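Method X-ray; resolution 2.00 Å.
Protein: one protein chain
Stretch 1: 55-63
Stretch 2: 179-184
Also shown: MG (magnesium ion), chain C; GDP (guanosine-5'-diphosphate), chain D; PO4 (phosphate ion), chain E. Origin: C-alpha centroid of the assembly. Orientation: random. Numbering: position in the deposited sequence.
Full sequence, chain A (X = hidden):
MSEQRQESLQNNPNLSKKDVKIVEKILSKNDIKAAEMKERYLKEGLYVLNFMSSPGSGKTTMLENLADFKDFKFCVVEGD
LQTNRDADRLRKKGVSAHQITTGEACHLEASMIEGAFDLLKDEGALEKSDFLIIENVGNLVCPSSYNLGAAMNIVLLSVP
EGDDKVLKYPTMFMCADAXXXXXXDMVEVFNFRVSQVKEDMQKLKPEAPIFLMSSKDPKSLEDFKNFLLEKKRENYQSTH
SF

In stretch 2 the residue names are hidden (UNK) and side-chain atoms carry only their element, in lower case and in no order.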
ATOM      1  N   PRO A  55       6.126  -6.495   8.535  1.00 11.17           N
ATOM      2  CA  PRO A  55       5.099  -7.515   8.769  1.00 11.12           C
ATOM      3  C   PRO A  55       4.204  -7.144   9.954  1.00 13.94           C
ATOM      4  O   PRO A  55       4.718  -6.752  11.006  1.00 11.83           O
ATOM      5  CB  PRO A  55       5.915  -8.778   9.070  1.00 12.17           C
ATOM      6  CG  PRO A  55       7.246  -8.531   8.422  1.00 13.65           C
ATOM      7  CD  PRO A  55       7.487  -7.058   8.555  1.00 12.16           C
ATOM      8  N   GLY A  56       2.890  -7.251   9.779  1.00 11.92           N
ATOM      9  CA  GLY A  56       1.957  -7.037  10.873  1.00 11.05           C
ATOM     10  C   GLY A  56       1.576  -5.606  11.216  1.00 13.31           C
ATOM     11  O   GLY A  56       0.953  -5.370  12.249  1.00 18.15           O
ATOM     12  N   SER A  57       1.932  -4.648  10.365  1.00 15.86           N
ATOM     13  CA  SER A  57       1.567  -3.253  10.612  1.00 16.40           C
ATOM     14  C   SER A  57       0.067  -2.980  10.438  1.00 13.07           C
ATOM     15  O   SER A  57      -0.423  -1.939  10.874  1.00  9.83           O
ATOM     16  CB  SER A  57       2.372  -2.324   9.703  1.00 13.91           C
ATOM     17  OG  SER A  57       3.750  -2.367  10.032  1.00 11.55           O
ATOM     18  N   GLY A  58      -0.658  -3.905   9.813  1.00 12.21           N
ATOM     19  CA  GLY A  58      -2.092  -3.744   9.639  1.00 10.20           C
ATOM     20  C   GLY A  58      -2.600  -3.548   8.218  1.00 12.37           C
ATOM     21  O   GLY A  58      -3.705  -3.041   8.029  1.00 12.10           O
ATOM     22  N   LYS A  59      -1.805  -3.938   7.224  1.00  9.28           N
ATOM     23  CA  LYS A  59      -2.182  -3.777   5.816  1.00  8.78           C
ATOM     24  C   LYS A  59      -3.455  -4.528   5.415  1.00 10.17           C
ATOM     25  O   LYS A  59      -4.381  -3.935   4.857  1.00  9.37           O
ATOM     26  CB  LYS A  59      -1.032  -4.218   4.903  1.00  8.53           C
ATOM     27  CG  LYS A  59       0.242  -3.406   5.064  1.00  8.36           C
ATOM     28  CD  LYS A  59       1.281  -3.793   4.019  1.00 10.04           C
ATOM     29  CE  LYS A  59       1.794  -5.212   4.224  1.00 15.07           C
ATOM     30  NZ  LYS A  59       2.218  -5.469   5.632  1.00 15.39           N
ATOM     31  N   THR A  60      -3.489  -5.833   5.668  1.00  9.52           N
ATOM     32  CA  THR A  60      -4.633  -6.648   5.269  1.00 10.15           C
ATOM     33  C   THR A  60      -5.910  -6.215   5.990  1.00 10.85           C
ATOM     34  O   THR A  60      -6.980  -6.148   5.381  1.00 13.10           O
ATOM     35  CB  THR A  60      -4.381  -8.143   5.529  1.00 11.91           C
ATOM     36  OG1 THR A  60      -3.243  -8.576   4.771  1.00 18.02           O
ATOM     37  CG2 THR A  60      -5.596  -8.974   5.126  1.00 13.21           C
ATOM     38  N   THR A  61      -5.791  -5.911   7.281  1.00 10.79           N
ATOM     39  CA  THR A  61      -6.936  -5.456   8.068  1.00 11.52           C
ATOM     40  C   THR A  61      -7.495  -4.163   7.491  1.00 18.49           C
ATOM     41  O   THR A  61      -8.712  -3.990   7.393  1.00 20.45           O
ATOM     42  CB  THR A  61      -6.562  -5.232   9.547  1.00 11.64           C
ATOM     43  OG1 THR A  61      -6.141  -6.472  10.133  1.00 14.57           O
ATOM     44  CG2 THR A  61      -7.752  -4.686  10.327  1.00 12.58           C
ATOM     45  N   MET A  62      -6.598  -3.262   7.106  1.00 14.40           N
ATOM     46  CA  MET A  62      -6.999  -1.997   6.504  1.00 15.13           C
ATOM     47  C   MET A  62      -7.795  -2.213   5.221  1.00 15.51           C
ATOM     48  O   MET A  62      -8.831  -1.578   5.010  1.00 17.08           O
ATOM     49  CB  MET A  62      -5.776  -1.134   6.210  1.00 10.35           C
ATOM     50  CG  MET A  62      -6.120   0.244   5.684  1.00 12.15           C
ATOM     51  SD  MET A  62      -4.644   1.116   5.140  1.00 25.94           S
ATOM     52  CE  MET A  62      -4.204   0.111   3.723  1.00 21.53           C
ATOM     53  N   LEU A  63      -7.304  -3.104   4.364  1.00 12.73           N
ATOM     54  CA  LEU A  63      -7.984  -3.412   3.111  1.00 13.31           C
ATOM     55  C   LEU A  63      -9.339  -4.065   3.366  1.00 13.19           C
ATOM     56  O   LEU A  63     -10.306  -3.786   2.657  1.00 16.50           O
ATOM     57  CB  LEU A  63      -7.112  -4.313   2.229  1.00 13.18           C
ATOM     58  CG  LEU A  63      -5.786  -3.715   1.743  1.00 10.47           C
ATOM     59  CD1 LEU A  63      -5.029  -4.704   0.882  1.00 10.91           C
ATOM     60  CD2 LEU A  63      -6.037  -2.435   0.964  1.00  9.94           C
ATOM     61  N   UNK A 179       2.099   8.652   4.580  1.00 12.91           N
ATOM     62  CA  UNK A 179       2.445   7.759   5.673  1.00 13.60           C
ATOM     63  C   UNK A 179       1.223   7.566   6.556  1.00 13.20           C
ATOM     64  O   UNK A 179       0.539   8.530   6.913  1.00 14.06           O
ATOM     65  c   UNK A 179       3.629   8.297   6.514  1.00 15.22           C
ATOM     66  c   UNK A 179       3.970   7.334   7.647  1.00 12.29           C
ATOM     67  c   UNK A 179       4.845   8.520   5.640  1.00 17.46           C
ATOM     68  N   UNK A 180       0.940   6.315   6.892  1.00 13.48           N
ATOM     69  CA  UNK A 180      -0.141   6.004   7.813  1.00 11.75           C
ATOM     70  C   UNK A 180       0.415   5.518   9.144  1.00 12.00           C
ATOM     71  O   UNK A 180       1.122   4.512   9.194  1.00 10.93           O
ATOM     72  c   UNK A 180      -2.453   4.342   5.176  1.00 11.36           C
ATOM     73  c   UNK A 180      -1.079   4.925   7.234  1.00 12.24           C
ATOM     74  c   UNK A 180      -1.746   5.429   5.952  1.00 11.62           C
ATOM     75  c   UNK A 180      -2.122   4.508   8.260  1.00 11.35           C
ATOM     76  N   UNK A 181       0.098   6.232  10.222  1.00 15.26           N
ATOM     77  CA  UNK A 181       0.377   5.725  11.559  1.00 14.91           C
ATOM     78  C   UNK A 181      -0.770   4.804  11.949  1.00 14.11           C
ATOM     79  O   UNK A 181      -1.847   5.264  12.331  1.00 12.46           O
ATOM     80  c   UNK A 181       1.858   8.984  13.137  1.00 13.86           C
ATOM     81  c   UNK A 181       1.674   7.798  12.198  1.00 12.96           C
ATOM     82  c   UNK A 181       0.798   6.276  13.983  1.00 12.43           C
ATOM     83  c   UNK A 181       0.535   6.856  12.597  1.00 13.52           C
ATOM     84  N   UNK A 182      -0.537   3.502  11.842  1.00 13.33           N
ATOM     85  CA  UNK A 182      -1.610   2.533  12.020  1.00 14.16           C
ATOM     86  C   UNK A 182      -1.677   2.055  13.464  1.00 11.15           C
ATOM     87  O   UNK A 182      -0.746   2.283  14.241  1.00 10.95           O
ATOM     88  c   UNK A 182      -1.434   1.349  11.064  1.00 11.64           C
ATOM     89  o   UNK A 182      -0.177   0.725  11.223  1.00 13.23           O
ATOM     90  N   UNK A 183      -2.789   1.407  13.812  1.00 11.02           N
ATOM     91  CA  UNK A 183      -3.074   0.997  15.187  1.00 11.22           C
ATOM     92  C   UNK A 183      -2.979   2.192  16.136  1.00 13.51           C
ATOM     93  O   UNK A 183      -2.404   2.102  17.222  1.00 11.78           O
ATOM     94  n   UNK A 183      -0.298  -4.698  14.479  1.00  9.91           N
ATOM     95  c   UNK A 183      -0.994  -3.466  13.996  1.00 12.07           C
ATOM     96  c   UNK A 183      -1.188  -2.427  15.093  1.00 12.65           C
ATOM     97  c   UNK A 183      -2.131  -0.130  15.624  1.00 11.28           C
ATOM     98  c   UNK A 183      -1.975  -1.229  14.571  1.00 12.56           C
ATOM     99  N   UNK A 184      -3.562   3.310  15.712  1.00 12.15           N
ATOM    100  CA  UNK A 184      -3.498   4.554  16.471  1.00 16.93           C
ATOM    101  C   UNK A 184      -4.223   4.464  17.817  1.00 15.99           C
ATOM    102  O   UNK A 184      -4.004   5.292  18.703  1.00 12.95           O
ATOM    103  c   UNK A 184      -4.069   5.695  15.642  1.00 12.65           C
TER
HETATM  104 MG    MG C 301      -1.019  -8.968   5.343  1.00 19.55          MG
HETATM  105  PB  GDP D 302      -0.422  -7.061   8.005  1.00 14.28           P
HETATM  106  O1B GDP D 302       0.404  -8.286   8.308  1.00 14.98           O
HETATM  107  O2B GDP D 302      -1.310  -7.303   6.811  1.00  8.10           O
HETATM  108  O3B GDP D 302       0.473  -5.888   7.690  1.00 15.20           O
HETATM  109  O3A GDP D 302      -1.305  -6.683   9.291  1.00 18.89           O
HETATM  110  PA  GDP D 302      -2.580  -7.543   9.774  1.00 17.29           P
HETATM  111  O1A GDP D 302      -3.828  -7.046   9.091  1.00 13.76           O
HETATM  112  O2A GDP D 302      -2.386  -9.021   9.549  1.00 17.91           O
HETATM  113  O5' GDP D 302      -2.655  -7.177  11.329  1.00 13.35           O
HETATM  114  C5' GDP D 302      -1.809  -7.830  12.271  1.00 13.08           C
HETATM  115  C4' GDP D 302      -2.450  -7.731  13.647  1.00 13.40           C
HETATM  116  O4' GDP D 302      -2.697  -6.361  13.964  1.00 17.36           O
HETATM  117  C3' GDP D 302      -3.798  -8.428  13.665  1.00 15.26           C
HETATM  118  O3' GDP D 302      -3.920  -9.112  14.915  1.00 13.26           O
HETATM  119  C2' GDP D 302      -4.820  -7.316  13.621  1.00 14.01           C
HETATM  120  O2' GDP D 302      -5.988  -7.676  14.357  1.00 12.65           O
HETATM  121  C1' GDP D 302      -4.076  -6.186  14.305  1.00 16.50           C
HETATM  122  N9  GDP D 302      -4.517  -4.845  13.860  1.00 14.86           N
HETATM  123  C8  GDP D 302      -4.662  -4.391  12.600  1.00 10.86           C
HETATM  124  N7  GDP D 302      -5.060  -3.094  12.605  1.00 13.36           N
HETATM  125  C5  GDP D 302      -5.160  -2.700  13.891  1.00 13.38           C
HETATM  126  C6  GDP D 302      -5.525  -1.461  14.618  1.00 13.35           C
HETATM  127  O6  GDP D 302      -5.851  -0.427  14.001  1.00 15.97           O
HETATM  128  N1  GDP D 302      -5.495  -1.480  15.957  1.00 14.40           N
HETATM  129  C2  GDP D 302      -5.148  -2.582  16.648  1.00 14.35           C
HETATM  130  N2  GDP D 302      -5.138  -2.539  18.001  1.00 10.72           N
HETATM  131  N3  GDP D 302      -4.802  -3.748  16.050  1.00 14.74           N
HETATM  132  C4  GDP D 302      -4.792  -3.859  14.705  1.00 16.11           C
HETATM  133  P   PO4 E 303       2.547  -9.118   5.825  1.00 20.60           P
HETATM  134  O1  PO4 E 303       3.035  -9.231   4.403  1.00 27.59           O
HETATM  135  O2  PO4 E 303       1.051  -9.294   5.841  1.00 18.55           O
HETATM  136  O3  PO4 E 303       3.191 -10.192   6.664  1.00 18.96           O
HETATM  137  O4  PO4 E 303       2.908  -7.762   6.370  1.00 26.64           O
HETATM  138  O   HOH W   1      -1.373 -10.226   7.192  1.00 20.83           O

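Position 179 carries three side-chain carbons, one bonded to CA and bearing the other two. A fork at the first carbon with two single-carbon arms and no heteroatom is valine, and the side chain of Val 179, on the strand, is out of reach of stretch 1.

Position 180 has four carbons, forked at the first, with one arm a single carbon and the other two carbons long. Its CA-to-CB bond points toward stretch 1, and the tip of the longer arm lies 3.9 Å from Met 62 SD. This branching defines isoleucine; the close pair is therefore Ile 180 CD1 and Met 62 SD, an apolar contact between two buried side chains.

Position 181 repeats the same pattern, four carbons forked at the first with one longer arm, but reaches nothing on stretch 1. It is Ile 181, and the alternation along the strand explains the difference: its side chain leaves on the other side from that of Ile 180.

Position 182 has one carbon followed by one oxygen, and CA-to-CB again points toward stretch 1. The oxygen lies 2.7 Å from Ser 57 O. A two-atom side chain ending in oxygen is serine, and with hydrogens placed, Ser 182 OG donates a hydrogen bond to Ser 57 O.

Position 183 shows four carbons in a row ending in nitrogen, and that nitrogen is 2.6 Å from Gly 56 O. An unbranched chain of this kind is lysine. CA-to-CB of Lys 183 points sideways, yet chi2 to chi4 are all t, so the extended chain brings its end to the loop. Lys 183 NZ donates to Gly 56 O and also to GDP O4' at 3.0 Å, while Lys 183 CE packs 3.5 Å from Ser 57 O.

Position 184 has a single side-chain carbon, hence alanine; Ala 184 is out of reach of stretch 1.

The contact buries 206 Å² and rests on two successive loop carbonyls, Gly 56 O and Ser 57 O, each accepting a side-chain hydrogen bond. The amides of this loop and the helix start face the nucleotide instead: Gly 58 N and Lys 59 N donate to GDP O3B at 3.1 and 3.0 Å, and Thr 60 N to GDP O2B at 2.9 Å. Lys 183 thus ties the loop to the ribose, while Met 62 and Ile 180 add an apolar contact beyond the polar pair.

Stretch 2, residues 179-184: VIISKA
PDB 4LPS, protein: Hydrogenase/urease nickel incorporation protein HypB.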